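Local coordinates for esterase (Alcaligenes sp., PDB 1QLW) that hydrolyses carboxylic esters as a bacterial esterase of the alpha/beta hydrolase family, at the interface of chains A and B. Coordinates in Å, arbitrary orientation; residue numbers count along the deposited sequence, not the author numbering. Chains: chain A/B, Esterase.

The interface of chains A and B. Residues chain A 20-22, 51, 109; chain B 74, 76, 79, 170-171.
Strand 17-23 of chain A runs extended past the 3-10 helix 75-78 and the C-terminal end of helix 165-171 of chain B, turning A:Ser20 and A:Phe22 toward the partner. B:Glu79 illustrates how one carboxylate can gather several donors across a dimer interface. B:Glu79 OE1 takes the A:Tyr51 hydroxyl OH at 2.7 Å through the syn lone pair, while the A:Ser20 hydroxyl OG reaches the same oxygen at 2.6 Å from above the carboxylate plane. The other oxygen, B:Glu79 OE2, forms a salt bridge with A:Arg109 NH1 at 2.9 Å, the guanidinium plane being turned 56° against the carboxylate. A:Arg109 NH1 also donates to A:Tyr51 OH (3.0 Å), tying the phenol to the cluster. An alanine in place of A:Arg109 would probably leave the B:Glu79 charge without its cationic mate and the A:Tyr51 hydroxyl less firmly placed. B:Met76 crosses the A:Tyr51 side chain at a slant, its bend (chi2 67°) setting B:Met76 SD at the ring edge, in plane, and 3.5 Å from A:Ser20 CB. The A:Phe22 ring lies with one face over the helix end, where B:Gln170 O sits 3.5 Å above its plane toward the rim; B:Gln171 CB meets CE1. Waters bridge A:Arg109 O to B:Thr74 OG1, B:Gln170 O and B:Gln171 O. Repeated by two-fold symmetry, this carboxylate-centred cluster, with the neighbouring A:Phe22 and B:Met76 contacts, is likely to hold the two esterase subunits together, if the crystal dimer is the biological one.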
ATOM      1  N   SER A  20      11.081   3.119   2.717  1.00 12.51           N
ATOM      2  CA  SER A  20       9.754   3.253   3.280  1.00 12.70           C
ATOM      3  C   SER A  20       9.850   3.421   4.784  1.00 12.49           C
ATOM      4  O   SER A  20      10.764   2.850   5.409  1.00 13.91           O
ATOM      5  CB  SER A  20       8.945   1.952   3.053  1.00 15.82           C
ATOM      6  OG  SER A  20       8.889   1.647   1.692  1.00 17.30           O
ATOM      7  N   PHE A  21       8.907   4.160   5.351  1.00 12.73           N
ATOM      8  CA  PHE A  21       8.857   4.344   6.795  1.00 12.73           C
ATOM      9  C   PHE A  21       7.436   4.811   7.141  1.00 11.86           C
ATOM     10  O   PHE A  21       6.637   5.069   6.234  1.00 13.17           O
ATOM     11  CB  PHE A  21       9.903   5.326   7.306  1.00 13.24           C
ATOM     12  CG  PHE A  21       9.852   6.705   6.720  1.00 13.69           C
ATOM     13  CD1 PHE A  21      10.526   7.019   5.547  1.00 15.82           C
ATOM     14  CD2 PHE A  21       9.106   7.710   7.305  1.00 15.38           C
ATOM     15  CE1 PHE A  21      10.503   8.298   5.020  1.00 17.01           C
ATOM     16  CE2 PHE A  21       9.051   8.992   6.781  1.00 16.84           C
ATOM     17  CZ  PHE A  21       9.757   9.278   5.638  1.00 15.92           C
ATOM     18  N   PHE A  22       7.181   4.928   8.434  1.00 12.20           N
ATOM     19  CA  PHE A  22       5.904   5.440   8.889  1.00 12.03           C
ATOM     20  C   PHE A  22       6.108   6.688   9.721  1.00 12.85           C
ATOM     21  O   PHE A  22       7.142   6.879  10.372  1.00 14.78           O
ATOM     22  CB  PHE A  22       5.163   4.411   9.774  1.00 12.74           C
ATOM     23  CG  PHE A  22       4.578   3.314   8.928  1.00 12.32           C
ATOM     24  CD1 PHE A  22       5.352   2.257   8.462  1.00 13.34           C
ATOM     25  CD2 PHE A  22       3.233   3.342   8.574  1.00 13.12           C
ATOM     26  CE1 PHE A  22       4.789   1.297   7.643  1.00 15.21           C
ATOM     27  CE2 PHE A  22       2.669   2.368   7.787  1.00 14.08           C
ATOM     28  CZ  PHE A  22       3.456   1.336   7.311  1.00 15.06           C
ATOM     29  N   TYR A  51       1.879   5.604   6.247  1.00 11.42           N
ATOM     30  CA  TYR A  51       2.891   4.976   5.392  1.00 11.28           C
ATOM     31  C   TYR A  51       3.475   5.988   4.417  1.00 10.31           C
ATOM     32  O   TYR A  51       2.739   6.758   3.790  1.00 10.96           O
ATOM     33  CB  TYR A  51       2.213   3.879   4.576  1.00 11.35           C
ATOM     34  CG  TYR A  51       3.080   3.223   3.520  1.00 11.26           C
ATOM     35  CD1 TYR A  51       4.104   2.337   3.877  1.00 11.90           C
ATOM     36  CD2 TYR A  51       2.878   3.476   2.178  1.00 11.48           C
ATOM     37  CE1 TYR A  51       4.883   1.738   2.908  1.00 12.50           C
ATOM     38  CE2 TYR A  51       3.658   2.867   1.209  1.00 12.13           C
ATOM     39  CZ  TYR A  51       4.656   1.977   1.580  1.00 12.15           C
ATOM     40  OH  TYR A  51       5.384   1.371   0.573  1.00 13.37           O
ATOM     41  N   ARG A 109      -1.789   0.989   3.232  1.00 10.61           N
ATOM     42  CA  ARG A 109      -0.856   0.364   4.167  1.00 10.84           C
ATOM     43  C   ARG A 109      -0.812   0.990   5.554  1.00 10.83           C
ATOM     44  O   ARG A 109      -0.040   0.521   6.391  1.00 12.14           O
ATOM     45  CB  ARG A 109       0.511   0.326   3.499  1.00 11.55           C
ATOM     46  CG  ARG A 109       0.532  -0.568   2.280  1.00 12.05           C
ATOM     47  CD  ARG A 109       1.856  -0.563   1.570  1.00 13.01           C
ATOM     48  NE  ARG A 109       1.875  -1.617   0.552  1.00 12.40           N
ATOM     49  CZ  ARG A 109       2.961  -1.969  -0.115  1.00 12.47           C
ATOM     50  NH1 ARG A 109       4.074  -1.240  -0.043  1.00 13.93           N
ATOM     51  NH2 ARG A 109       2.957  -3.087  -0.835  1.00 12.73           N
TER
ATOM     52  N   THR B  74       1.720  -5.884   5.386  1.00 11.70           N
ATOM     53  CA  THR B  74       1.525  -5.636   3.956  1.00 11.77           C
ATOM     54  C   THR B  74       2.843  -5.895   3.247  1.00 11.42           C
ATOM     55  O   THR B  74       3.801  -6.436   3.832  1.00 12.38           O
ATOM     56  CB  THR B  74       1.056  -4.186   3.686  1.00 12.02           C
ATOM     57  OG1 THR B  74       2.135  -3.292   3.983  1.00 11.81           O
ATOM     58  CG2 THR B  74      -0.173  -3.843   4.503  1.00 12.32           C
ATOM     59  N   MET B  76       4.991  -3.848   2.704  1.00 12.07           N
ATOM     60  CA  MET B  76       5.995  -3.181   3.522  1.00 11.88           C
ATOM     61  C   MET B  76       6.932  -4.175   4.215  1.00 11.85           C
ATOM     62  O   MET B  76       8.094  -3.839   4.457  1.00 12.37           O
ATOM     63  CB  MET B  76       5.303  -2.327   4.580  1.00 12.73           C
ATOM     64  CG  MET B  76       6.195  -1.696   5.632  1.00 12.75           C
ATOM     65  SD  MET B  76       7.274  -0.434   4.908  1.00 12.20           S
ATOM     66  CE  MET B  76       8.337  -0.085   6.329  1.00 14.45           C
ATOM     67  N   GLU B  79      10.207  -4.162   2.408  1.00 12.61           N
ATOM     68  CA  GLU B  79      10.779  -2.864   2.084  1.00 12.39           C
ATOM     69  C   GLU B  79      11.799  -2.504   3.157  1.00 13.08           C
ATOM     70  O   GLU B  79      12.355  -3.399   3.814  1.00 15.93           O
ATOM     71  CB  GLU B  79       9.653  -1.843   1.870  1.00 13.00           C
ATOM     72  CG  GLU B  79       8.728  -2.221   0.725  1.00 12.89           C
ATOM     73  CD  GLU B  79       7.564  -1.293   0.449  1.00 13.05           C
ATOM     74  OE1 GLU B  79       7.313  -0.362   1.230  1.00 13.88           O
ATOM     75  OE2 GLU B  79       6.885  -1.537  -0.589  1.00 14.20           O
ATOM     76  N   GLN B 170       4.204   0.091  13.810  1.00 11.70           N
ATOM     77  CA  GLN B 170       3.611   0.986  12.829  1.00 11.77           C
ATOM     78  C   GLN B 170       3.252   0.285  11.528  1.00 11.32           C
ATOM     79  O   GLN B 170       2.300   0.741  10.863  1.00 12.19           O
ATOM     80  CB  GLN B 170       4.547   2.151  12.478  1.00 12.56           C
ATOM     81  CG  GLN B 170       4.714   3.204  13.552  1.00 13.51           C
ATOM     82  CD  GLN B 170       5.823   4.175  13.218  1.00 13.51           C
ATOM     83  OE1 GLN B 170       6.938   3.767  12.853  1.00 14.57           O
ATOM     84  NE2 GLN B 170       5.529   5.472  13.270  1.00 14.72           N
ATOM     85  N   GLN B 171       3.959  -0.765  11.104  1.00 12.04           N
ATOM     86  CA  GLN B 171       3.632  -1.411   9.841  1.00 11.76           C
ATOM     87  C   GLN B 171       2.583  -2.505   9.945  1.00 11.81           C
ATOM     88  O   GLN B 171       2.223  -3.085   8.915  1.00 12.40           O
ATOM     89  CB  GLN B 171       4.869  -1.911   9.090  1.00 12.17           C
ATOM     90  CG  GLN B 171       5.559  -3.139   9.673  1.00 13.36           C
ATOM     91  CD  GLN B 171       6.669  -3.612   8.763  1.00 12.79           C
ATOM     92  OE1 GLN B 171       7.793  -3.036   8.762  1.00 15.30           O
ATOM     93  NE2 GLN B 171       6.394  -4.621   7.984  1.00 11.48           N
TER
HETATM   94  O   HOH W   1       1.804  -1.770   6.338  1.00 12.64           O
HETATM   95  O   HOH W   2       0.097   0.763   9.173  1.00 12.82           O
HETATM   96  O   HOH W   3       8.776   4.044  10.753  1.00 15.21           O